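Local coordinates for protein tRNA (cytosine(72)-C(5))-methyltransferase (Pyrococcus horikoshii, PDB 5ZVH) that transfers a methyl group from S-adenosyl-L-methionine to the C5 position of cytosine 72 in several tRNAs, which appears to raise their thermal stability slightly, at residues K269-A274 against V317-T322; M204-G209 against I225-K230; M255-L260 against R302-A307; K211-A216 against L245-V250. All coordinates share one frame; numbering follows the deposited sequence.

Interaction 1 of 4, residues K269-A274 against V317-T322; sequences KILLDA and VLVYST. With SFG (sinefungin), chain C.
Leu272 lies alongside Tyr320, both side chains pointing the same way, and its CD2 methyl meets the edge of the phenol ring near the ring plane, 3.7 Å from Tyr320 CD1. Ala274 reaches the same ring further out, its CB 3.8 Å from Tyr320 CE1. On this face of the sheet Leu318 slants across Ile270. Because CG of Leu318 stands anti to the backbone N (chi1 167°), its CD1 methyl is swung over Ile270 and comes within 3.5 Å of Ile270 CG2. Helix 291-311 covers this layer with Phe304 and Ile305. The strands themselves run parallel, 12° apart, in the central sheet of the Rossmann-like methyltransferase fold, joined by a ladder of backbone bonds such as Leu272 N to Val319 O at 2.7 Å. On the other face Leu271 CD1 packs on Val319 CG1 at 3.6 Å, and Thr189 of helix 184-193 touches both residues. Near the C-terminal ends of the strands, beside sinefungin, the polar pair replaces the apolar ones: Ser321 OG donates to Asp273 OD1 over 2.7 Å, arriving on the anti side of the carboxylate and 34° out of its plane. The other oxygen, Asp273 OD2, forms a salt bridge with Lys211.

Interaction 2 of 4, residues M204-G209 against I225-K230; sequences MAAAPG and IIAIDK. With SFG (sinefungin), chain C.
In the cofactor-binding loop that follows strand 201-203 of this class I methyltransferase fold, Ala206 and Ala207 lean on the end of the neighbouring strand 225-229, whose last residue, Asp229, holds the ribose of the ligand. Ala206 N donates to Ile228 O at 2.9 Å, tilted 24° from the carbonyl plane, and this bond ties the loop to the strand. Beside it the methyl groups of the two alanines meet, Ala206 CB lying 3.6 Å from Ala227 CB, with Met238 of helix 232-245 touching both. Ile228 CB rests 3.7 Å from Met204 CA, where the loop begins. One residue further, the Asp229 carboxylate, with CG anti to the backbone N (chi1 -154°), reaches Ala207. The methyl of Ala207 packs 3.4 Å from Asp229 OD2, and Ala207 N donates to that same oxygen at 3.3 Å from above the carboxylate plane. Both hydroxyls of the sinefungin ribose also donate to Asp229, O2' to OD1 and O3' to OD2, both modelled very short, so their exact lengths are doubtful. Ser231 N gives OD1 a further bond. In this pattern each carboxylate oxygen receives one peptide N-H and one ribose hydroxyl, an environment likely to stabilise the negative charge and fix the carboxylate's rotation for binding the diol.

Interaction 3 of 4, residues M255-L260 against R302-A307; sequences MDARKL and RAFIWA. With SFG (sinefungin), chain C.
Arg258 lays its aliphatic stem over the ring of Phe304: CG sits above the ring centre, 3.8 Å from the centroid and 13° off the normal, a CH-pi contact. The next carbon along, Arg258 CD, rests on Ala303 CB at 3.5 Å. The ring edge of Phe304 in turn is turned to the adenine of sinefungin, with C5 of the base near the ring plane. Ala307 fits its methyl against the backbone of the 3-10 turn, CB lying 3.5 Å from Arg258 O, and one water donates to both Arg258 O and Ala303 O. The adenine is read by the residues just before Arg258. Its N6 donates to Asp256 OD1 at 2.7 Å, while Ala257 N donates to N1 of the base at 3.0 Å in an almost straight bond (175°). Behind this shell a bend at chi3 (-56°) turns the guanidinium of Arg258 toward Asp256, which it grips side-on, NE lying 3.0 Å from Asp256 OD1 and NH1 2.8 Å from Asp256 OD2. Arg258 N also bonds OD1, closing an Asx turn. Tyr300 adds support, meeting Phe304 edge-to-face and touching Arg258. An alanine in place of Asp256 would probably leave the guanidinium without its countercharge and N6 of the base without this acceptor. Because OD1 takes bonds from both the arginine and the base, and N1 needs a donor while N6 needs an acceptor, the pair Asp256 and Ala257 matches the hydrogen-bonding edge of adenine, and the arginine is likely to keep the aspartate ionised.

Interaction 4 of 4, residues K211-A216 against L245-V250; sequences KTTHIA and LGVKNV. With SFG (sinefungin), chain C.
Thr212, Thr213 and Ala216 form the flank of helix 210-218, the helix that follows the cofactor loop of the methyltransferase fold, and they pack on the connection from helix 232-245 to strand 250-254, where a Schellman motif ends the helix at Gly246. Carbon contacts carry most of the interface. Thr213 CG2 lies 3.7 Å from Val247 CG2, the two side chains crossing at about a right angle, and Leu245 CD1 approaches Thr213 CB to 3.6 Å. On the next turn Ala216 CB meets Val247 CG1 at 3.8 Å. Nearer the helix start Thr212 CG2 touches Val250 CG2 at the same separation, 3.8 Å. Polar groups use partners outside the contact. With chi1 at 50°, Thr213 OG1 sits between the backbone N and the carbonyl carbon and bonds to Gly209 O, leaving its methyl to face the valine; Thr212 OG1 goes to Asp203. Asn249 OD1 lies over the helix backbone, 3.5 Å from Ala216 CA. The ligand is met by Lys211, whose extended chain bends at its last torsion to bring NZ into a salt bridge with Asp273 and a bond to Ser186. A methionine at this position would probably leave the Asp273 carboxylate without its positive mate beside sinefungin. The backbone takes part as well: Lys211 N donates to the carboxylate oxygen OXT of sinefungin at 2.9 Å, with an angle of 153° at the hydrogen.

From the N terminus, 204-209 opens first and interaction 2 closes at 225-230. The helix segment 211-216 starts inside that loop but finds its partner at 245-250, so interactions 2 and 4 cross; the first ties the cofactor loop to strand 225-229, the second ties helix 210-218 to the connection after helix 232-245. Further on, 255-260 and 269-274 open in turn; interaction 3 closes on helix 291-311 at 302-307, and interaction 1 closes on strand 316-322, so this second pair crosses too. The two crossed pairs follow in series. Met204 joins them by packing on Ile270, Leu272 and Leu260. Although interactions 3 and 4 stay about 12 Å apart at their nearest atoms, sinefungin touches all four contacts.

Interaction 1 of 4, residues K269-A274 against V317-T322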
# COMPACT_ATOMS: atom_id res chain seq x y z
N LYS A 269 9.44 19.49 -9.34
CA LYS A 269 9.06 18.10 -9.20
C LYS A 269 7.85 17.99 -8.30
O LYS A 269 7.85 18.50 -7.18
CB LYS A 269 10.21 17.26 -8.62
CG LYS A 269 11.49 17.28 -9.43
CD LYS A 269 11.34 16.49 -10.71
CE LYS A 269 12.60 16.56 -11.56
NZ LYS A 269 13.78 16.09 -10.79
N ILE A 270 6.81 17.34 -8.81
CA ILE A 270 5.63 17.08 -8.02
C ILE A 270 5.26 15.61 -8.04
O ILE A 270 5.07 15.01 -9.11
CB ILE A 270 4.44 17.90 -8.52
CG1 ILE A 270 4.61 19.38 -8.14
CG2 ILE A 270 3.17 17.38 -7.92
CD1 ILE A 270 3.42 20.24 -8.50
N LEU A 271 5.15 15.02 -6.85
CA LEU A 271 4.61 13.67 -6.73
C LEU A 271 3.14 13.75 -6.34
O LEU A 271 2.78 14.38 -5.34
CB LEU A 271 5.39 12.86 -5.70
CG LEU A 271 4.76 11.50 -5.37
CD1 LEU A 271 4.63 10.63 -6.61
CD2 LEU A 271 5.57 10.79 -4.31
N LEU A 272 2.28 13.11 -7.13
CA LEU A 272 0.87 13.01 -6.81
C LEU A 272 0.48 11.55 -6.65
O LEU A 272 0.12 10.86 -7.62
CB LEU A 272 0.01 13.69 -7.88
CG LEU A 272 -1.51 13.56 -7.72
CD1 LEU A 272 -1.98 13.96 -6.32
CD2 LEU A 272 -2.24 14.36 -8.77
N ASP A 273 0.58 11.06 -5.42
CA ASP A 273 0.16 9.71 -5.10
C ASP A 273 -1.30 9.81 -4.65
O ASP A 273 -1.60 9.92 -3.46
CB ASP A 273 1.05 9.10 -4.02
CG ASP A 273 0.69 7.67 -3.69
OD1 ASP A 273 0.38 6.90 -4.63
OD2 ASP A 273 0.74 7.30 -2.50
N ALA A 274 -2.19 9.80 -5.63
CA ALA A 274 -3.54 10.32 -5.45
C ALA A 274 -4.45 9.36 -4.70
O ALA A 274 -4.37 8.15 -4.90
CB ALA A 274 -4.16 10.66 -6.80
N VAL A 317 8.30 18.32 -13.81
CA VAL A 317 7.92 16.92 -13.87
C VAL A 317 6.88 16.52 -12.83
O VAL A 317 7.02 16.83 -11.64
CB VAL A 317 9.16 16.02 -13.69
CG1 VAL A 317 8.76 14.55 -13.62
CG2 VAL A 317 10.16 16.27 -14.82
N LEU A 318 5.84 15.82 -13.28
CA LEU A 318 4.84 15.26 -12.39
C LEU A 318 4.85 13.74 -12.45
O LEU A 318 4.84 13.15 -13.53
CB LEU A 318 3.44 15.77 -12.74
CG LEU A 318 2.27 15.02 -12.08
CD1 LEU A 318 2.18 15.33 -10.60
CD2 LEU A 318 0.94 15.31 -12.76
N VAL A 319 4.89 13.10 -11.28
CA VAL A 319 4.70 11.66 -11.20
C VAL A 319 3.36 11.39 -10.53
O VAL A 319 3.13 11.78 -9.38
CB VAL A 319 5.84 10.95 -10.44
CG1 VAL A 319 5.41 9.55 -10.00
CG2 VAL A 319 7.09 10.89 -11.30
N TYR A 320 2.47 10.75 -11.28
CA TYR A 320 1.13 10.41 -10.80
C TYR A 320 1.06 8.91 -10.51
O TYR A 320 1.44 8.09 -11.34
CB TYR A 320 0.10 10.82 -11.85
CG TYR A 320 -1.34 10.46 -11.56
CD1 TYR A 320 -2.13 11.27 -10.76
CD2 TYR A 320 -1.91 9.34 -12.13
CE1 TYR A 320 -3.46 10.96 -10.51
CE2 TYR A 320 -3.23 9.01 -11.89
CZ TYR A 320 -4.00 9.83 -11.08
OH TYR A 320 -5.31 9.50 -10.85
N SER A 321 0.60 8.55 -9.31
CA SER A 321 0.50 7.14 -8.96
C SER A 321 -0.77 6.80 -8.19
O SER A 321 -1.29 7.62 -7.43
CB SER A 321 1.74 6.70 -8.16
OG SER A 321 1.83 7.37 -6.91
N THR A 322 -1.29 5.59 -8.41
CA THR A 322 -2.41 5.08 -7.63
C THR A 322 -2.20 3.61 -7.28
O THR A 322 -1.42 2.91 -7.94
CB THR A 322 -3.77 5.20 -8.37
OG1 THR A 322 -3.86 4.19 -9.38
CG2 THR A 322 -3.94 6.58 -9.02
N SFG C . 1.57 8.34 -0.69
CA SFG C . 1.37 8.31 0.71
C SFG C . 2.52 7.55 1.35
O SFG C . 2.48 7.19 2.54
OXT SFG C . 3.54 7.28 0.68
CB SFG C . -0.01 7.70 1.02
CG SFG C . -1.15 8.51 0.30
CD SFG C . -2.50 8.20 0.95
NE SFG C . -2.87 6.91 0.65
C5' SFG C . -3.58 9.18 0.46
C4' SFG C . -3.43 10.53 1.19
O4' SFG C . -4.04 11.50 0.53
C3' SFG C . -4.08 10.49 2.56
O3' SFG C . -3.15 10.77 3.50
C2' SFG C . -5.15 11.63 2.53
O2' SFG C . -5.24 12.29 3.88
C1' SFG C . -4.68 12.46 1.66
N9 SFG C . -5.72 13.26 1.07
C8 SFG C . -6.95 12.87 0.68
N7 SFG C . -7.60 13.95 0.17
C5 SFG C . -6.76 15.01 0.24
C6 SFG C . -6.91 16.34 -0.13
N6 SFG C . -8.03 17.03 -0.73
N1 SFG C . -5.90 17.21 0.06
C2 SFG C . -4.72 16.78 0.63
N3 SFG C . -4.58 15.48 1.00
C4 SFG C . -5.61 14.59 0.80

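Interaction 2 of 4, residues M204-G209 against I225-K230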
# COMPACT_ATOMS: atom_id res chain seq x y z
N MET A 204 1.93 16.13 -2.66
CA MET A 204 0.69 16.82 -2.33
C MET A 204 -0.37 15.92 -1.70
O MET A 204 -1.48 16.37 -1.41
CB MET A 204 0.10 17.51 -3.56
CG MET A 204 -0.20 16.59 -4.72
SD MET A 204 -0.93 17.53 -6.08
CE MET A 204 0.41 18.63 -6.43
N ALA A 205 -0.03 14.65 -1.52
CA ALA A 205 -0.85 13.74 -0.74
C ALA A 205 0.09 12.80 -0.01
O ALA A 205 0.22 11.63 -0.37
CB ALA A 205 -1.82 12.98 -1.62
N ALA A 206 0.76 13.32 1.01
CA ALA A 206 2.00 12.73 1.48
C ALA A 206 1.89 11.79 2.67
O ALA A 206 2.75 10.93 2.85
CB ALA A 206 2.99 13.83 1.80
N ALA A 207 0.85 11.92 3.49
CA ALA A 207 0.80 11.15 4.73
C ALA A 207 0.37 9.71 4.44
O ALA A 207 -0.45 9.48 3.55
CB ALA A 207 -0.15 11.80 5.73
N PRO A 208 0.91 8.73 5.20
CA PRO A 208 1.82 8.82 6.35
C PRO A 208 3.32 9.04 6.04
O PRO A 208 4.13 8.89 6.95
CB PRO A 208 1.62 7.48 7.04
CG PRO A 208 1.28 6.55 5.95
CD PRO A 208 0.46 7.35 4.97
N GLY A 209 3.68 9.33 4.80
CA GLY A 209 5.03 9.77 4.49
C GLY A 209 5.95 8.71 3.93
O GLY A 209 7.18 8.87 3.95
N ILE A 225 11.66 19.14 1.03
CA ILE A 225 10.47 18.51 0.49
C ILE A 225 9.23 19.08 1.18
O ILE A 225 9.12 19.03 2.40
CB ILE A 225 10.46 16.98 0.68
CG1 ILE A 225 11.68 16.35 0.01
CG2 ILE A 225 9.17 16.38 0.15
CD1 ILE A 225 11.96 14.93 0.49
N ILE A 226 8.32 19.62 0.39
CA ILE A 226 7.06 20.09 0.94
C ILE A 226 6.05 18.97 0.85
O ILE A 226 5.79 18.43 -0.22
CB ILE A 226 6.55 21.34 0.22
CG1 ILE A 226 7.62 22.43 0.24
CG2 ILE A 226 5.26 21.82 0.86
CD1 ILE A 226 7.24 23.65 -0.53
N ALA A 227 5.48 18.61 2.00
CA ALA A 227 4.57 17.48 2.07
C ALA A 227 3.19 17.92 2.55
O ALA A 227 3.04 18.48 3.64
CB ALA A 227 5.14 16.42 2.99
N ILE A 228 2.19 17.69 1.71
CA ILE A 228 0.84 18.18 1.94
C ILE A 228 -0.12 17.05 2.27
O ILE A 228 -0.09 16.00 1.62
CB ILE A 228 0.32 18.94 0.71
CG1 ILE A 228 1.26 20.09 0.35
CG2 ILE A 228 -1.10 19.42 0.93
CD1 ILE A 228 0.87 20.82 -0.90
N ASP A 229 -0.97 17.25 3.28
CA ASP A 229 -2.10 16.36 3.53
C ASP A 229 -3.25 17.09 4.22
O ASP A 229 -3.02 18.03 4.97
CB ASP A 229 -1.68 15.14 4.36
CG ASP A 229 -2.57 13.94 4.12
OD1 ASP A 229 -3.65 13.86 4.75
OD2 ASP A 229 -2.20 13.06 3.31
N LYS A 230 -4.48 16.66 3.96
CA LYS A 230 -5.65 17.30 4.54
C LYS A 230 -5.88 16.80 5.97
O LYS A 230 -6.33 17.55 6.83
CB LYS A 230 -6.90 17.04 3.69
CG LYS A 230 -8.14 17.80 4.15
CD LYS A 230 -9.36 17.49 3.28
CE LYS A 230 -9.83 16.05 3.47
NZ LYS A 230 -11.21 15.83 2.95
N SFG C . 1.57 8.34 -0.69
CA SFG C . 1.37 8.31 0.71
C SFG C . 2.52 7.55 1.35
O SFG C . 2.48 7.19 2.54
OXT SFG C . 3.54 7.28 0.68
CB SFG C . -0.01 7.70 1.02
CG SFG C . -1.15 8.51 0.30
CD SFG C . -2.50 8.20 0.95
NE SFG C . -2.87 6.91 0.65
C5' SFG C . -3.58 9.18 0.46
C4' SFG C . -3.43 10.53 1.19
O4' SFG C . -4.04 11.50 0.53
C3' SFG C . -4.08 10.49 2.56
O3' SFG C . -3.15 10.77 3.50
C2' SFG C . -5.15 11.63 2.53
O2' SFG C . -5.24 12.29 3.88
C1' SFG C . -4.68 12.46 1.66
N9 SFG C . -5.72 13.26 1.07
C8 SFG C . -6.95 12.87 0.68
N7 SFG C . -7.60 13.95 0.17
C5 SFG C . -6.76 15.01 0.24
C6 SFG C . -6.91 16.34 -0.13
N6 SFG C . -8.03 17.03 -0.73
N1 SFG C . -5.90 17.21 0.06
C2 SFG C . -4.72 16.78 0.63
N3 SFG C . -4.58 15.48 1.00
C4 SFG C . -5.61 14.59 0.80

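Interaction 3 of 4, residues M255-L260 against R302-A307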
# COMPACT_ATOMS: atom_id res chain seq x y z
N MET A 255 -3.53 21.23 4.42
CA MET A 255 -4.36 21.97 3.46
C MET A 255 -5.01 21.03 2.45
O MET A 255 -4.54 19.91 2.24
CB MET A 255 -3.54 23.02 2.70
CG MET A 255 -2.65 22.42 1.62
SD MET A 255 -1.74 23.61 0.61
CE MET A 255 -3.07 24.45 -0.25
N ASP A 256 -6.08 21.50 1.82
CA ASP A 256 -6.69 20.82 0.68
C ASP A 256 -5.77 21.02 -0.53
O ASP A 256 -5.64 22.13 -1.03
CB ASP A 256 -8.10 21.35 0.41
CG ASP A 256 -8.77 20.68 -0.77
OD1 ASP A 256 -8.25 19.66 -1.27
OD2 ASP A 256 -9.83 21.17 -1.21
N ALA A 257 -5.15 19.93 -0.98
CA ALA A 257 -4.14 20.02 -2.04
C ALA A 257 -4.70 20.47 -3.39
O ALA A 257 -3.95 20.82 -4.29
CB ALA A 257 -3.45 18.68 -2.19
N ARG A 258 -6.02 20.44 -3.52
CA ARG A 258 -6.69 20.90 -4.73
C ARG A 258 -6.58 22.41 -4.88
O ARG A 258 -6.79 22.96 -5.96
CB ARG A 258 -8.15 20.47 -4.73
CG ARG A 258 -8.34 18.97 -4.80
CD ARG A 258 -9.79 18.58 -4.60
NE ARG A 258 -10.32 19.10 -3.35
CZ ARG A 258 -11.58 18.95 -2.95
NH1 ARG A 258 -11.98 19.46 -1.79
NH2 ARG A 258 -12.44 18.28 -3.71
N LYS A 259 -6.25 23.08 -3.78
CA LYS A 259 -6.00 24.52 -3.78
C LYS A 259 -4.50 24.86 -3.78
O LYS A 259 -4.12 25.98 -3.44
CB LYS A 259 -6.68 25.17 -2.57
CG LYS A 259 -8.19 24.92 -2.48
CD LYS A 259 -8.80 25.61 -1.27
CE LYS A 259 -9.31 27.00 -1.63
NZ LYS A 259 -10.62 26.95 -2.36
N LEU A 260 -3.67 23.88 -4.14
CA LEU A 260 -2.20 24.06 -4.18
C LEU A 260 -1.68 25.38 -4.80
O LEU A 260 -0.75 25.98 -4.25
CB LEU A 260 -1.55 22.88 -4.90
CG LEU A 260 -0.03 23.03 -4.99
CD1 LEU A 260 0.58 23.07 -3.59
CD2 LEU A 260 0.61 21.96 -5.82
N ARG A 302 -8.91 14.61 -10.72
CA ARG A 302 -8.66 15.64 -11.73
C ARG A 302 -8.36 16.99 -11.10
O ARG A 302 -7.54 17.75 -11.60
CB ARG A 302 -9.86 15.77 -12.67
CG ARG A 302 -9.77 14.88 -13.90
CD ARG A 302 -11.15 14.61 -14.45
NE ARG A 302 -11.19 13.40 -15.26
CZ ARG A 302 -12.17 12.51 -15.18
NH1 ARG A 302 -13.17 12.70 -14.33
NH2 ARG A 302 -12.15 11.42 -15.94
N ALA A 303 -9.07 17.31 -10.02
CA ALA A 303 -8.85 18.54 -9.26
C ALA A 303 -7.41 18.63 -8.74
O ALA A 303 -6.80 19.70 -8.80
CB ALA A 303 -9.84 18.64 -8.12
N PHE A 304 -6.90 17.53 -8.20
CA PHE A 304 -5.50 17.46 -7.77
C PHE A 304 -4.56 17.65 -8.95
O PHE A 304 -3.62 18.45 -8.90
CB PHE A 304 -5.18 16.12 -7.11
CG PHE A 304 -5.91 15.88 -5.82
CD1 PHE A 304 -7.24 15.49 -5.82
CD2 PHE A 304 -5.26 16.02 -4.61
CE1 PHE A 304 -7.91 15.26 -4.64
CE2 PHE A 304 -5.92 15.79 -3.41
CZ PHE A 304 -7.25 15.41 -3.43
N ILE A 305 -4.82 16.90 -10.01
CA ILE A 305 -4.00 16.93 -11.21
C ILE A 305 -3.87 18.33 -11.78
O ILE A 305 -2.76 18.82 -12.00
CB ILE A 305 -4.58 16.00 -12.28
CG1 ILE A 305 -4.41 14.54 -11.87
CG2 ILE A 305 -3.92 16.28 -13.60
CD1 ILE A 305 -5.22 13.56 -12.72
N TRP A 306 -5.02 18.98 -12.00
CA TRP A 306 -5.07 20.34 -12.53
C TRP A 306 -4.32 21.30 -11.62
O TRP A 306 -3.61 22.19 -12.08
CB TRP A 306 -6.53 20.78 -12.71
CG TRP A 306 -6.74 22.16 -13.28
CD1 TRP A 306 -7.55 23.14 -12.78
CD2 TRP A 306 -6.15 22.71 -14.47
NE1 TRP A 306 -7.50 24.26 -13.57
CE2 TRP A 306 -6.65 24.02 -14.62
CE3 TRP A 306 -5.24 22.22 -15.42
CZ2 TRP A 306 -6.27 24.86 -15.68
CZ3 TRP A 306 -4.87 23.06 -16.47
CH2 TRP A 306 -5.38 24.35 -16.59
N ALA A 307 -4.51 21.13 -10.31
CA ALA A 307 -3.80 21.94 -9.33
C ALA A 307 -2.29 21.77 -9.49
O ALA A 307 -1.53 22.74 -9.43
CB ALA A 307 -4.24 21.57 -7.92
N SFG C . 1.57 8.34 -0.69
CA SFG C . 1.37 8.31 0.71
C SFG C . 2.52 7.55 1.35
O SFG C . 2.48 7.19 2.54
OXT SFG C . 3.54 7.28 0.68
CB SFG C . -0.01 7.70 1.02
CG SFG C . -1.15 8.51 0.30
CD SFG C . -2.50 8.20 0.95
NE SFG C . -2.87 6.91 0.65
C5' SFG C . -3.58 9.18 0.46
C4' SFG C . -3.43 10.53 1.19
O4' SFG C . -4.04 11.50 0.53
C3' SFG C . -4.08 10.49 2.56
O3' SFG C . -3.15 10.77 3.50
C2' SFG C . -5.15 11.63 2.53
O2' SFG C . -5.24 12.29 3.88
C1' SFG C . -4.68 12.46 1.66
N9 SFG C . -5.72 13.26 1.07
C8 SFG C . -6.95 12.87 0.68
N7 SFG C . -7.60 13.95 0.17
C5 SFG C . -6.76 15.01 0.24
C6 SFG C . -6.91 16.34 -0.13
N6 SFG C . -8.03 17.03 -0.73
N1 SFG C . -5.90 17.21 0.06
C2 SFG C . -4.72 16.78 0.63
N3 SFG C . -4.58 15.48 1.00
C4 SFG C . -5.61 14.59 0.80
O HOH W 1 -7.87 22.46 -8.67

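Interaction 4 of 4, residues K211-A216 against L245-V250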
# COMPACT_ATOMS: atom_id res chain seq x y z
N LYS A 211 6.40 7.66 0.65
CA LYS A 211 7.17 8.08 -0.51
C LYS A 211 7.96 9.35 -0.19
O LYS A 211 9.03 9.57 -0.75
CB LYS A 211 6.25 8.30 -1.72
CG LYS A 211 5.52 7.04 -2.16
CD LYS A 211 4.54 7.32 -3.29
CE LYS A 211 3.84 6.03 -3.71
NZ LYS A 211 2.97 5.50 -2.63
N THR A 212 7.44 10.15 0.73
CA THR A 212 8.09 11.40 1.09
C THR A 212 9.45 11.14 1.70
O THR A 212 10.46 11.72 1.30
CB THR A 212 7.24 12.22 2.07
OG1 THR A 212 5.91 12.37 1.56
CG2 THR A 212 7.86 13.58 2.31
N THR A 213 9.47 10.24 2.68
CA THR A 213 10.72 9.90 3.36
C THR A 213 11.66 9.12 2.43
O THR A 213 12.87 9.13 2.63
CB THR A 213 10.45 9.09 4.64
OG1 THR A 213 9.57 8.00 4.34
CG2 THR A 213 9.79 9.98 5.67
N HIS A 214 11.10 8.43 1.44
CA HIS A 214 11.93 7.79 0.43
C HIS A 214 12.67 8.84 -0.39
O HIS A 214 13.88 8.72 -0.62
CB HIS A 214 11.09 6.89 -0.48
CG HIS A 214 11.90 6.04 -1.41
ND1 HIS A 214 11.33 5.18 -2.32
CD2 HIS A 214 13.24 5.91 -1.56
CE1 HIS A 214 12.29 4.56 -3.00
NE2 HIS A 214 13.45 4.99 -2.55
N ILE A 215 11.96 9.88 -0.81
CA ILE A 215 12.58 11.01 -1.49
C ILE A 215 13.68 11.61 -0.61
O ILE A 215 14.77 11.94 -1.08
CB ILE A 215 11.56 12.11 -1.86
CG1 ILE A 215 10.39 11.53 -2.66
CG2 ILE A 215 12.23 13.25 -2.61
CD1 ILE A 215 10.71 11.22 -4.10
N ALA A 216 13.37 11.74 0.68
CA ALA A 216 14.28 12.33 1.65
C ALA A 216 15.64 11.63 1.67
O ALA A 216 16.67 12.29 1.63
CB ALA A 216 13.66 12.29 3.04
N LEU A 245 12.68 7.92 11.43
CA LEU A 245 13.57 7.66 10.30
C LEU A 245 14.74 8.63 10.27
O LEU A 245 15.67 8.48 9.48
CB LEU A 245 12.79 7.75 8.98
CG LEU A 245 11.73 6.66 8.76
CD1 LEU A 245 10.99 6.92 7.46
CD2 LEU A 245 12.34 5.27 8.79
N GLY A 246 14.69 9.65 11.12
CA GLY A 246 15.75 10.64 11.16
C GLY A 246 15.71 11.58 9.97
O GLY A 246 16.74 12.07 9.51
N VAL A 247 14.51 11.81 9.45
CA VAL A 247 14.33 12.69 8.31
C VAL A 247 14.30 14.16 8.75
O VAL A 247 13.49 14.55 9.59
CB VAL A 247 13.04 12.34 7.53
CG1 VAL A 247 12.72 13.42 6.50
CG2 VAL A 247 13.19 10.98 6.86
N LYS A 248 15.20 14.96 8.20
CA LYS A 248 15.29 16.38 8.54
C LYS A 248 15.02 17.24 7.31
O LYS A 248 15.37 18.41 7.25
CB LYS A 248 16.67 16.69 9.11
CG LYS A 248 17.02 15.83 10.31
CD LYS A 248 18.44 16.06 10.79
CE LYS A 248 18.76 15.16 11.97
NZ LYS A 248 20.01 15.58 12.66
N ASN A 249 14.38 16.62 6.33
CA ASN A 249 14.35 17.16 4.98
C ASN A 249 12.99 17.75 4.60
O ASN A 249 12.85 18.37 3.54
CB ASN A 249 14.75 16.03 4.02
CG ASN A 249 15.14 16.53 2.66
OD1 ASN A 249 15.05 15.79 1.68
ND2 ASN A 249 15.54 17.79 2.58
N VAL A 250 12.01 17.59 5.48
CA VAL A 250 10.61 17.74 5.09
C VAL A 250 9.89 18.86 5.84
O VAL A 250 10.00 18.99 7.06
CB VAL A 250 9.85 16.41 5.30
CG1 VAL A 250 8.39 16.55 4.93
CG2 VAL A 250 10.48 15.31 4.46
N SFG C . 1.57 8.34 -0.69
CA SFG C . 1.37 8.31 0.71
C SFG C . 2.52 7.55 1.35
O SFG C . 2.48 7.19 2.54
OXT SFG C . 3.54 7.28 0.68
CB SFG C . -0.01 7.70 1.02
CG SFG C . -1.15 8.51 0.30
CD SFG C . -2.50 8.20 0.95
NE SFG C . -2.87 6.91 0.65
C5' SFG C . -3.58 9.18 0.46
C4' SFG C . -3.43 10.53 1.19
O4' SFG C . -4.04 11.50 0.53
C3' SFG C . -4.08 10.49 2.56
O3' SFG C . -3.15 10.77 3.50
C2' SFG C . -5.15 11.63 2.53
O2' SFG C . -5.24 12.29 3.88
C1' SFG C . -4.68 12.46 1.66
N9 SFG C . -5.72 13.26 1.07
C8 SFG C . -6.95 12.87 0.68
N7 SFG C . -7.60 13.95 0.17
C5 SFG C . -6.76 15.01 0.24
C6 SFG C . -6.91 16.34 -0.13
N6 SFG C . -8.03 17.03 -0.73
N1 SFG C . -5.90 17.21 0.06
C2 SFG C . -4.72 16.78 0.63
N3 SFG C . -4.58 15.48 1.00
C4 SFG C . -5.61 14.59 0.80